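Local coordinates for protein transmembrane oligosaccharyl transferase (Archaeoglobus fulgidus, PDB 3WAJ) that is an archaeal membrane protein of the STT3 oligosaccharyl transferase family (GT-C clan) and holds a zinc ion in this model, at residues P70-P75 with W556-A561; E512-G517 with A561-I566; D521-Q526 with S539-T544. One frame throughout, in Å; residues are numbered along the deposited sequence.

Contact 1 is the most deeply set of the three: its touching residues are all buried, and they join the loop of the N-terminal region to helix 554-561 through one carboxylate. Contact 2 shares Ala561 with it and continues along the chain, but is partly buried and rests on a guanidinium group that binds a helix end. Contact 3, nested inside both chain loops, lies further out, with exposed Pro541 at its margin, and is purely apolar and aromatic. Probable hydrogen bonds also tie the three together directly, from 70-75 to 561-566 and to 539-544, and from 561-566 to 521-526.

Contact 1. Residues P70-P75 with W556-A561; sequences PFTYYP and WIEAVA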
loop_
_atom_site.group_PDB
_atom_site.type_symbol
_atom_site.label_atom_id
_atom_site.label_comp_id
_atom_site.label_asym_id
_atom_site.label_seq_id
_atom_site.Cartn_x
_atom_site.Cartn_y
_atom_site.Cartn_z
ATOM N N PRO A 70 11.822 -14.646 3.532
ATOM C CA PRO A 70 13.125 -14.217 3.016
ATOM C C PRO A 70 13.066 -13.836 1.544
ATOM O O PRO A 70 14.055 -13.341 0.992
ATOM C CB PRO A 70 14.006 -15.468 3.206
ATOM C CG PRO A 70 13.042 -16.605 3.224
ATOM C CD PRO A 70 11.820 -16.070 3.918
ATOM N N PHE A 71 11.915 -14.070 0.924
ATOM C CA PHE A 71 11.738 -13.821 -0.505
ATOM C C PHE A 71 11.529 -12.325 -0.761
ATOM O O PHE A 71 11.645 -11.851 -1.897
ATOM C CB PHE A 71 10.539 -14.592 -1.020
ATOM C CG PHE A 71 10.751 -15.262 -2.357
ATOM C CD1 PHE A 71 10.731 -14.521 -3.532
ATOM C CD2 PHE A 71 10.896 -16.648 -2.439
ATOM C CE1 PHE A 71 10.891 -15.128 -4.748
ATOM C CE2 PHE A 71 11.052 -17.266 -3.664
ATOM C CZ PHE A 71 11.055 -16.499 -4.825
ATOM N N THR A 72 11.222 -11.581 0.298
ATOM C CA THR A 72 11.084 -10.133 0.192
ATOM C C THR A 72 12.113 -9.388 1.049
ATOM O O THR A 72 12.833 -10.002 1.839
ATOM C CB THR A 72 9.667 -9.693 0.534
ATOM O OG1 THR A 72 9.469 -8.354 0.073
ATOM C CG2 THR A 72 9.404 -9.796 2.032
ATOM N N TYR A 73 12.195 -8.069 0.878
ATOM C CA TYR A 73 13.213 -7.279 1.582
ATOM C C TYR A 73 14.606 -7.929 1.441
ATOM O O TYR A 73 15.347 -8.122 2.417
ATOM C CB TYR A 73 12.797 -7.058 3.058
ATOM C CG TYR A 73 13.743 -6.200 3.885
ATOM C CD1 TYR A 73 14.567 -5.244 3.287
ATOM C CD2 TYR A 73 13.822 -6.362 5.261
ATOM C CE1 TYR A 73 15.438 -4.479 4.040
ATOM C CE2 TYR A 73 14.704 -5.608 6.032
ATOM C CZ TYR A 73 15.507 -4.667 5.418
ATOM O OH TYR A 73 16.374 -3.918 6.177
ATOM N N TYR A 74 14.969 -8.251 0.208
ATOM C CA TYR A 74 16.237 -8.913 -0.066
ATOM C C TYR A 74 17.437 -8.012 0.248
ATOM O O TYR A 74 17.436 -6.824 -0.076
ATOM C CB TYR A 74 16.263 -9.349 -1.530
ATOM C CG TYR A 74 17.459 -10.189 -1.906
ATOM C CD1 TYR A 74 17.475 -11.564 -1.685
ATOM C CD2 TYR A 74 18.559 -9.613 -2.519
ATOM C CE1 TYR A 74 18.576 -12.339 -2.056
ATOM C CE2 TYR A 74 19.661 -10.371 -2.882
ATOM C CZ TYR A 74 19.667 -11.735 -2.650
ATOM O OH TYR A 74 20.771 -12.490 -3.036
ATOM N N PRO A 75 18.486 -8.585 0.851
ATOM C CA PRO A 75 18.597 -9.998 1.220
ATOM C C PRO A 75 18.416 -10.235 2.707
ATOM O O PRO A 75 19.167 -11.044 3.271
ATOM C CB PRO A 75 20.055 -10.298 0.884
ATOM C CG PRO A 75 20.752 -8.994 1.375
ATOM C CD PRO A 75 19.755 -7.861 1.063
ATOM N N TRP A 556 4.378 -6.944 -6.294
ATOM C CA TRP A 556 4.234 -7.427 -7.676
ATOM C C TRP A 556 5.437 -8.252 -8.127
ATOM O O TRP A 556 5.276 -9.304 -8.751
ATOM C CB TRP A 556 4.047 -6.261 -8.645
ATOM C CG TRP A 556 2.835 -5.429 -8.386
ATOM C CD1 TRP A 556 1.778 -5.728 -7.562
ATOM C CD2 TRP A 556 2.541 -4.151 -8.968
ATOM N NE1 TRP A 556 0.841 -4.710 -7.609
ATOM C CE2 TRP A 556 1.291 -3.732 -8.458
ATOM C CE3 TRP A 556 3.213 -3.324 -9.873
ATOM C CZ2 TRP A 556 0.715 -2.505 -8.813
ATOM C CZ3 TRP A 556 2.640 -2.115 -10.229
ATOM C CH2 TRP A 556 1.411 -1.707 -9.689
ATOM N N ILE A 557 6.638 -7.764 -7.822
ATOM C CA ILE A 557 7.860 -8.433 -8.242
ATOM C C ILE A 557 7.882 -9.828 -7.652
ATOM O O ILE A 557 8.139 -10.805 -8.346
ATOM C CB ILE A 557 9.125 -7.650 -7.819
ATOM C CG1 ILE A 557 9.260 -6.373 -8.656
ATOM C CG2 ILE A 557 10.375 -8.499 -8.009
ATOM C CD1 ILE A 557 10.451 -5.505 -8.271
ATOM N N GLU A 558 7.579 -9.924 -6.365
ATOM C CA GLU A 558 7.536 -11.217 -5.698
ATOM C C GLU A 558 6.391 -12.122 -6.177
ATOM O O GLU A 558 6.614 -13.282 -6.489
ATOM C CB GLU A 558 7.413 -11.013 -4.194
ATOM C CG GLU A 558 7.320 -12.315 -3.422
ATOM C CD GLU A 558 7.387 -12.074 -1.909
ATOM O OE1 GLU A 558 7.258 -10.898 -1.487
ATOM O OE2 GLU A 558 7.569 -13.053 -1.152
ATOM N N ALA A 559 5.167 -11.601 -6.220
ATOM C CA ALA A 559 4.023 -12.435 -6.573
ATOM C C ALA A 559 3.952 -12.774 -8.070
ATOM O O ALA A 559 3.441 -13.824 -8.431
ATOM C CB ALA A 559 2.714 -11.807 -6.088
ATOM N N VAL A 560 4.488 -11.910 -8.930
ATOM C CA VAL A 560 4.351 -12.125 -10.369
ATOM C C VAL A 560 5.635 -12.618 -11.026
ATOM O O VAL A 560 5.614 -13.539 -11.835
ATOM C CB VAL A 560 3.805 -10.872 -11.111
ATOM C CG1 VAL A 560 3.666 -11.160 -12.604
ATOM C CG2 VAL A 560 2.447 -10.454 -10.536
ATOM N N ALA A 561 6.755 -12.005 -10.683
ATOM C CA ALA A 561 8.031 -12.430 -11.244
ATOM C C ALA A 561 8.626 -13.629 -10.502
ATOM O O ALA A 561 9.541 -14.274 -11.017
ATOM C CB ALA A 561 9.018 -11.276 -11.259
HETATM O O HOH W 1 7.280 -8.473 -1.414
#
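Glu558 reaches from its helix to the loop at Phe71 and Thr72, and the contact consists almost entirely of its carboxylate set against these two residues. The direct approaches are van der Waals in kind. Glu558 OE2 lies 3.3 Å from Phe71 CB, while Glu558 OE1 comes within 3.4 Å of Thr72 CB, so the two oxygens are divided between neighbouring residues of the loop. The aliphatic part joins in more loosely, Glu558 CG standing 4.1 Å from Phe71 CD1. Although the two side chains run obliquely to one another, the phenyl ring and the carboxylate are nearly parallel, their planes 8° apart. Thr72, by contrast, meets the glutamate at about a right angle. This reach depends on an extended chain: CG of Glu558 is anti to the backbone N (chi1 178°) and the chain stays straight beyond it.

Polar contact between the segments passes through a water. The water accepts from Thr72 OG1 at 2.6 Å and lies 2.4 Å from Glu558 OE1, so short a distance that the second half of the bridge is doubtful in detail. The main charge partner of the carboxylate is Arg53, whose NE forms a salt bridge with OE2; this pairing would probably keep the buried glutamate ionised.

Helix 554-561 starts at the end of the WWDYG signature of STT3 proteins and contains a wider pi-type turn at 557-561. Arg53 belongs to helix 47-60, whose first residue, Asp47, is a zinc ligand and whose Trp49 packs edge-to-face on Trp556. Helix 517-524 covers another part of the contact, the ring of Tyr524 meeting that of Phe71 edge-to-face and also touching Glu558, while strand 564-565 follows close by, with Tyr74 bonded through its backbone to Pro565.

Contact 2. Residues E512-G517 with A561-I566; sequences ENTPDG and AHRMPI
Arg563 carries the contact, its guanidinium group gripping Thr514 at the point where helix 501-513 gives way to a loop. Just upstream, His562 is the first residue to leave helical geometry, with a positive phi of 47°. The end of its side chain leads away from 512-517, but the carbonyl O of His562 accepts a bond from Arg563 NH1 at 2.8 Å, which pins the guanidinium from the residue immediately before.

At Arg563 the chain bends at chi2 (-55°), and this turns the group toward the helix end. Arg563 NH2 donates to Thr514 O over 3.2 Å; the oxygen lies in the guanidinium plane, yet the nitrogen stands 58° out of the carbonyl plane and so misses a lone pair. Arg563 NE approaches Thr514 OG1 at 3.0 Å and Arg563 NH2 does so at 3.3 Å, both weak bonds with bent geometry. The stronger partner of OG1 is Met510 O, one turn back in the helix, and Arg563 NE also bonds to Tyr545 OH, which in turn reaches Pro515 O. At the start of helix 517-524, Gly517 CA lies 3.5 Å from Arg563 NH2, and a water 2.9 Å from Gly517 O and 3.2 Å from Arg563 NH1 joins these two.

From Met564 to Ile566 the chain enters the mixed sheet, where Met564 and Ile566 form backbone hydrogen bonds with Val547. The contact thus ties the outermost strand 564-565 to the turn between helices 501-513 and 517-524, with Tyr607 of strand 605-611 packed against Thr514.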
loop_
_atom_site.group_PDB
_atom_site.type_symbol
_atom_site.label_atom_id
_atom_site.label_comp_id
_atom_site.label_asym_id
_atom_site.label_seq_id
_atom_site.Cartn_x
_atom_site.Cartn_y
_atom_site.Cartn_z
ATOM N N GLU A 512 10.264 -15.786 -16.471
ATOM C CA GLU A 512 10.560 -16.789 -17.485
ATOM C C GLU A 512 11.968 -16.657 -18.060
ATOM O O GLU A 512 12.545 -17.630 -18.518
ATOM C CB GLU A 512 9.504 -16.724 -18.603
ATOM C CG GLU A 512 9.682 -17.755 -19.728
ATOM C CD GLU A 512 9.439 -19.198 -19.281
ATOM O OE1 GLU A 512 8.805 -19.408 -18.218
ATOM O OE2 GLU A 512 9.881 -20.124 -19.999
ATOM N N ASN A 513 12.540 -15.463 -17.996
ATOM C CA ASN A 513 13.745 -15.180 -18.780
ATOM C C ASN A 513 14.990 -14.807 -17.976
ATOM O O ASN A 513 16.024 -14.505 -18.551
ATOM C CB ASN A 513 13.444 -14.106 -19.851
ATOM C CG ASN A 513 12.422 -14.588 -20.880
ATOM O OD1 ASN A 513 12.778 -15.259 -21.850
ATOM N ND2 ASN A 513 11.148 -14.273 -20.655
ATOM N N THR A 514 14.881 -14.814 -16.651
ATOM C CA THR A 514 16.040 -14.621 -15.786
ATOM C C THR A 514 16.370 -15.975 -15.162
ATOM O O THR A 514 15.502 -16.837 -15.098
ATOM C CB THR A 514 15.790 -13.498 -14.760
ATOM O OG1 THR A 514 14.671 -13.848 -13.944
ATOM C CG2 THR A 514 15.504 -12.185 -15.498
ATOM N N PRO A 515 17.629 -16.179 -14.736
ATOM C CA PRO A 515 18.070 -17.543 -14.391
ATOM C C PRO A 515 17.538 -18.097 -13.079
ATOM O O PRO A 515 17.103 -17.330 -12.216
ATOM C CB PRO A 515 19.602 -17.417 -14.311
ATOM C CG PRO A 515 19.881 -15.963 -14.148
ATOM C CD PRO A 515 18.751 -15.222 -14.792
ATOM N N ASP A 516 17.588 -19.427 -12.964
ATOM C CA ASP A 516 17.233 -20.170 -11.754
ATOM C C ASP A 516 15.732 -20.182 -11.413
ATOM O O ASP A 516 15.351 -20.307 -10.236
ATOM C CB ASP A 516 18.067 -19.683 -10.556
ATOM C CG ASP A 516 19.554 -19.731 -10.820
ATOM O OD1 ASP A 516 20.054 -20.820 -11.170
ATOM O OD2 ASP A 516 20.217 -18.678 -10.694
ATOM N N GLY A 517 14.882 -20.083 -12.436
ATOM C CA GLY A 517 13.440 -19.995 -12.228
ATOM C C GLY A 517 12.844 -21.143 -11.443
ATOM O O GLY A 517 11.967 -20.946 -10.590
ATOM N N ALA A 561 6.755 -12.005 -10.683
ATOM C CA ALA A 561 8.031 -12.430 -11.244
ATOM C C ALA A 561 8.626 -13.629 -10.502
ATOM O O ALA A 561 9.541 -14.274 -11.017
ATOM C CB ALA A 561 9.018 -11.276 -11.259
ATOM N N HIS A 562 8.115 -13.915 -9.300
ATOM C CA HIS A 562 8.763 -14.869 -8.388
ATOM C C HIS A 562 10.270 -14.577 -8.295
ATOM O O HIS A 562 11.090 -15.493 -8.368
ATOM C CB HIS A 562 8.547 -16.330 -8.840
ATOM C CG HIS A 562 7.174 -16.866 -8.572
ATOM N ND1 HIS A 562 6.787 -18.138 -8.937
ATOM C CD2 HIS A 562 6.088 -16.303 -7.984
ATOM C CE1 HIS A 562 5.531 -18.339 -8.580
ATOM N NE2 HIS A 562 5.086 -17.240 -7.996
ATOM N N ARG A 563 10.624 -13.299 -8.168
ATOM C CA ARG A 563 12.003 -12.899 -7.882
ATOM C C ARG A 563 12.039 -12.130 -6.572
ATOM O O ARG A 563 10.998 -11.855 -5.991
ATOM C CB ARG A 563 12.614 -12.096 -9.040
ATOM C CG ARG A 563 12.801 -12.936 -10.305
ATOM C CD ARG A 563 13.640 -14.218 -10.062
ATOM N NE ARG A 563 13.805 -15.005 -11.295
ATOM C CZ ARG A 563 12.970 -15.962 -11.704
ATOM N NH1 ARG A 563 11.916 -16.281 -10.962
ATOM N NH2 ARG A 563 13.195 -16.607 -12.846
ATOM N N MET A 564 13.225 -11.779 -6.094
ATOM C CA MET A 564 13.310 -11.221 -4.749
ATOM C C MET A 564 13.632 -9.731 -4.750
ATOM O O MET A 564 14.745 -9.335 -5.080
ATOM C CB MET A 564 14.340 -11.996 -3.926
ATOM C CG MET A 564 14.114 -13.503 -3.923
ATOM S SD MET A 564 15.444 -14.332 -3.024
ATOM C CE MET A 564 14.731 -15.965 -2.726
ATOM N N PRO A 565 12.648 -8.900 -4.360
ATOM C CA PRO A 565 12.843 -7.444 -4.363
ATOM C C PRO A 565 13.619 -6.955 -3.155
ATOM O O PRO A 565 13.472 -7.462 -2.027
ATOM C CB PRO A 565 11.403 -6.902 -4.312
ATOM C CG PRO A 565 10.659 -7.951 -3.519
ATOM C CD PRO A 565 11.264 -9.271 -3.997
ATOM N N ILE A 566 14.456 -5.960 -3.407
ATOM C CA ILE A 566 15.214 -5.278 -2.364
ATOM C C ILE A 566 14.263 -4.471 -1.447
ATOM O O ILE A 566 14.468 -4.368 -0.227
ATOM C CB ILE A 566 16.260 -4.351 -3.035
ATOM C CG1 ILE A 566 17.613 -5.054 -3.119
ATOM C CG2 ILE A 566 16.345 -2.961 -2.358
ATOM C CD1 ILE A 566 17.693 -6.126 -4.221
HETATM O O HOH W 2 10.196 -18.866 -11.497
#

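Contact 3. Residues D521-Q526 with S539-T544; sequences DEYYLQ and SYPFET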
loop_
_atom_site.group_PDB
_atom_site.type_symbol
_atom_site.label_atom_id
_atom_site.label_comp_id
_atom_site.label_asym_id
_atom_site.label_seq_id
_atom_site.Cartn_x
_atom_site.Cartn_y
_atom_site.Cartn_z
ATOM N N ASP A 521 10.791 -20.974 -7.935
ATOM C CA ASP A 521 9.455 -21.575 -7.806
ATOM C C ASP A 521 9.319 -22.552 -6.643
ATOM O O ASP A 521 8.320 -22.505 -5.925
ATOM C CB ASP A 521 8.978 -22.191 -9.131
ATOM C CG ASP A 521 8.616 -21.129 -10.185
ATOM O OD1 ASP A 521 8.253 -21.515 -11.310
ATOM O OD2 ASP A 521 8.678 -19.919 -9.891
ATOM N N GLU A 522 10.311 -23.418 -6.430
ATOM C CA GLU A 522 10.281 -24.313 -5.251
ATOM C C GLU A 522 10.321 -23.515 -3.962
ATOM O O GLU A 522 9.553 -23.767 -3.034
ATOM C CB GLU A 522 11.503 -25.234 -5.193
ATOM C CG GLU A 522 11.794 -26.061 -6.401
ATOM C CD GLU A 522 13.228 -26.540 -6.396
ATOM O OE1 GLU A 522 14.070 -25.840 -5.792
ATOM O OE2 GLU A 522 13.510 -27.610 -6.972
ATOM N N TYR A 523 11.266 -22.577 -3.898
ATOM C CA TYR A 523 11.567 -21.869 -2.655
ATOM C C TYR A 523 10.367 -21.023 -2.237
ATOM O O TYR A 523 10.022 -20.951 -1.061
ATOM C CB TYR A 523 12.842 -21.012 -2.808
ATOM C CG TYR A 523 13.397 -20.525 -1.491
ATOM C CD1 TYR A 523 13.700 -19.193 -1.305
ATOM C CD2 TYR A 523 13.595 -21.402 -0.426
ATOM C CE1 TYR A 523 14.215 -18.734 -0.099
ATOM C CE2 TYR A 523 14.089 -20.958 0.788
ATOM C CZ TYR A 523 14.405 -19.623 0.944
ATOM O OH TYR A 523 14.899 -19.156 2.144
ATOM N N TYR A 524 9.722 -20.415 -3.229
ATOM C CA TYR A 524 8.487 -19.657 -3.050
ATOM C C TYR A 524 7.462 -20.411 -2.201
ATOM O O TYR A 524 6.704 -19.794 -1.448
ATOM C CB TYR A 524 7.901 -19.374 -4.438
ATOM C CG TYR A 524 6.809 -18.334 -4.499
ATOM C CD1 TYR A 524 5.474 -18.712 -4.578
ATOM C CD2 TYR A 524 7.115 -16.975 -4.492
ATOM C CE1 TYR A 524 4.470 -17.777 -4.647
ATOM C CE2 TYR A 524 6.109 -16.018 -4.553
ATOM C CZ TYR A 524 4.787 -16.430 -4.635
ATOM O OH TYR A 524 3.765 -15.510 -4.707
ATOM N N LEU A 525 7.451 -21.743 -2.310
ATOM C CA LEU A 525 6.425 -22.539 -1.636
ATOM C C LEU A 525 6.879 -23.179 -0.324
ATOM O O LEU A 525 6.108 -23.878 0.327
ATOM C CB LEU A 525 5.855 -23.581 -2.587
ATOM C CG LEU A 525 5.289 -22.944 -3.858
ATOM C CD1 LEU A 525 4.951 -24.003 -4.881
ATOM C CD2 LEU A 525 4.041 -22.114 -3.525
ATOM N N GLN A 526 8.118 -22.918 0.082
ATOM C CA GLN A 526 8.662 -23.535 1.291
ATOM C C GLN A 526 8.228 -22.855 2.578
ATOM O O GLN A 526 8.061 -21.621 2.648
ATOM C CB GLN A 526 10.193 -23.553 1.264
ATOM C CG GLN A 526 10.773 -24.434 0.203
ATOM C CD GLN A 526 10.342 -25.866 0.371
ATOM O OE1 GLN A 526 9.678 -26.426 -0.498
ATOM N NE2 GLN A 526 10.718 -26.471 1.492
ATOM N N SER A 539 20.379 -16.296 5.323
ATOM C CA SER A 539 21.215 -17.353 4.788
ATOM C C SER A 539 20.386 -18.217 3.832
ATOM O O SER A 539 19.750 -19.188 4.254
ATOM C CB SER A 539 21.780 -18.189 5.945
ATOM O OG SER A 539 22.669 -19.156 5.451
ATOM N N TYR A 540 20.382 -17.853 2.550
ATOM C CA TYR A 540 19.571 -18.555 1.550
ATOM C C TYR A 540 20.108 -19.952 1.256
ATOM O O TYR A 540 21.313 -20.151 1.283
ATOM C CB TYR A 540 19.485 -17.726 0.264
ATOM C CG TYR A 540 18.744 -16.433 0.479
ATOM C CD1 TYR A 540 19.410 -15.289 0.876
ATOM C CD2 TYR A 540 17.368 -16.361 0.294
ATOM C CE1 TYR A 540 18.723 -14.084 1.086
ATOM C CE2 TYR A 540 16.671 -15.172 0.492
ATOM C CZ TYR A 540 17.353 -14.034 0.894
ATOM O OH TYR A 540 16.655 -12.851 1.105
ATOM N N PRO A 541 19.202 -20.915 0.972
ATOM C CA PRO A 541 19.523 -22.335 0.740
ATOM C C PRO A 541 20.083 -22.546 -0.648
ATOM O O PRO A 541 20.379 -23.671 -1.055
ATOM C CB PRO A 541 18.154 -23.035 0.822
ATOM C CG PRO A 541 17.195 -21.999 1.332
ATOM C CD PRO A 541 17.745 -20.677 0.942
ATOM N N PHE A 542 20.193 -21.455 -1.389
ATOM C CA PHE A 542 20.811 -21.506 -2.698
ATOM C C PHE A 542 21.349 -20.144 -3.125
ATOM O O PHE A 542 21.060 -19.092 -2.544
ATOM C CB PHE A 542 19.841 -22.060 -3.758
ATOM C CG PHE A 542 18.696 -21.109 -4.125
ATOM C CD1 PHE A 542 17.692 -20.795 -3.202
ATOM C CD2 PHE A 542 18.610 -20.559 -5.402
ATOM C CE1 PHE A 542 16.626 -19.935 -3.545
ATOM C CE2 PHE A 542 17.560 -19.705 -5.750
ATOM C CZ PHE A 542 16.562 -19.396 -4.822
ATOM N N GLU A 543 22.149 -20.224 -4.165
ATOM C CA GLU A 543 22.736 -19.114 -4.876
ATOM C C GLU A 543 21.644 -18.122 -5.396
ATOM O O GLU A 543 20.977 -18.385 -6.391
ATOM C CB GLU A 543 23.570 -19.759 -6.009
ATOM C CG GLU A 543 22.997 -21.166 -6.566
ATOM C CD GLU A 543 23.270 -22.466 -5.701
ATOM O OE1 GLU A 543 22.681 -23.548 -5.980
ATOM O OE2 GLU A 543 24.076 -22.432 -4.749
ATOM N N THR A 544 21.450 -16.993 -4.714
ATOM C CA THR A 544 20.373 -16.052 -5.073
ATOM C C THR A 544 20.815 -14.686 -5.634
ATOM O O THR A 544 21.989 -14.344 -5.605
ATOM C CB THR A 544 19.442 -15.764 -3.873
ATOM O OG1 THR A 544 20.189 -15.162 -2.803
ATOM C CG2 THR A 544 18.746 -17.033 -3.396
#
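Tyr523 is central here: its side chain meets Pro541, Phe542 and Tyr540 in turn. Projecting from helix 517-524 with CG anti to the backbone N (chi1 -166°), it carries its ring across to the loop. Pro541 comes from the opposite direction and applies two ring carbons to the phenol end. Pro541 CG is 3.3 Å from Tyr523 CE2 and Pro541 CD 3.4 Å from Tyr523 OH, so the proline lies along the outer half of the tyrosine.

Phe542 takes the inner half. This is an offset edge-to-face pair in which the phenylalanine edge is directed at the tyrosine face: the centroids are 5.6 Å apart and the planes meet at 75°. The leading atom is Phe542 CE1, 3.8 Å from Tyr523 CD1. Within the AglB core domain family region, the pairing fastens the loop leading into strand 546-548 onto the short helix before it. Phe542 is backed by its own segment, Thr544 CG2 sitting 3.5 Å above the centre of its ring.

Tyr540 adds a smaller, roughly perpendicular contact, with Tyr523 CE1 near the plane of its ring and 4.0 Å from Tyr540 CD2. Its hydroxyl bonds instead to Pro70 O. Met564 of strand 564-565 touches both tyrosines, and Tyr528 meets the ring of Tyr523 edge-to-face while its hydroxyl bonds to the backbone oxygen of Tyr523.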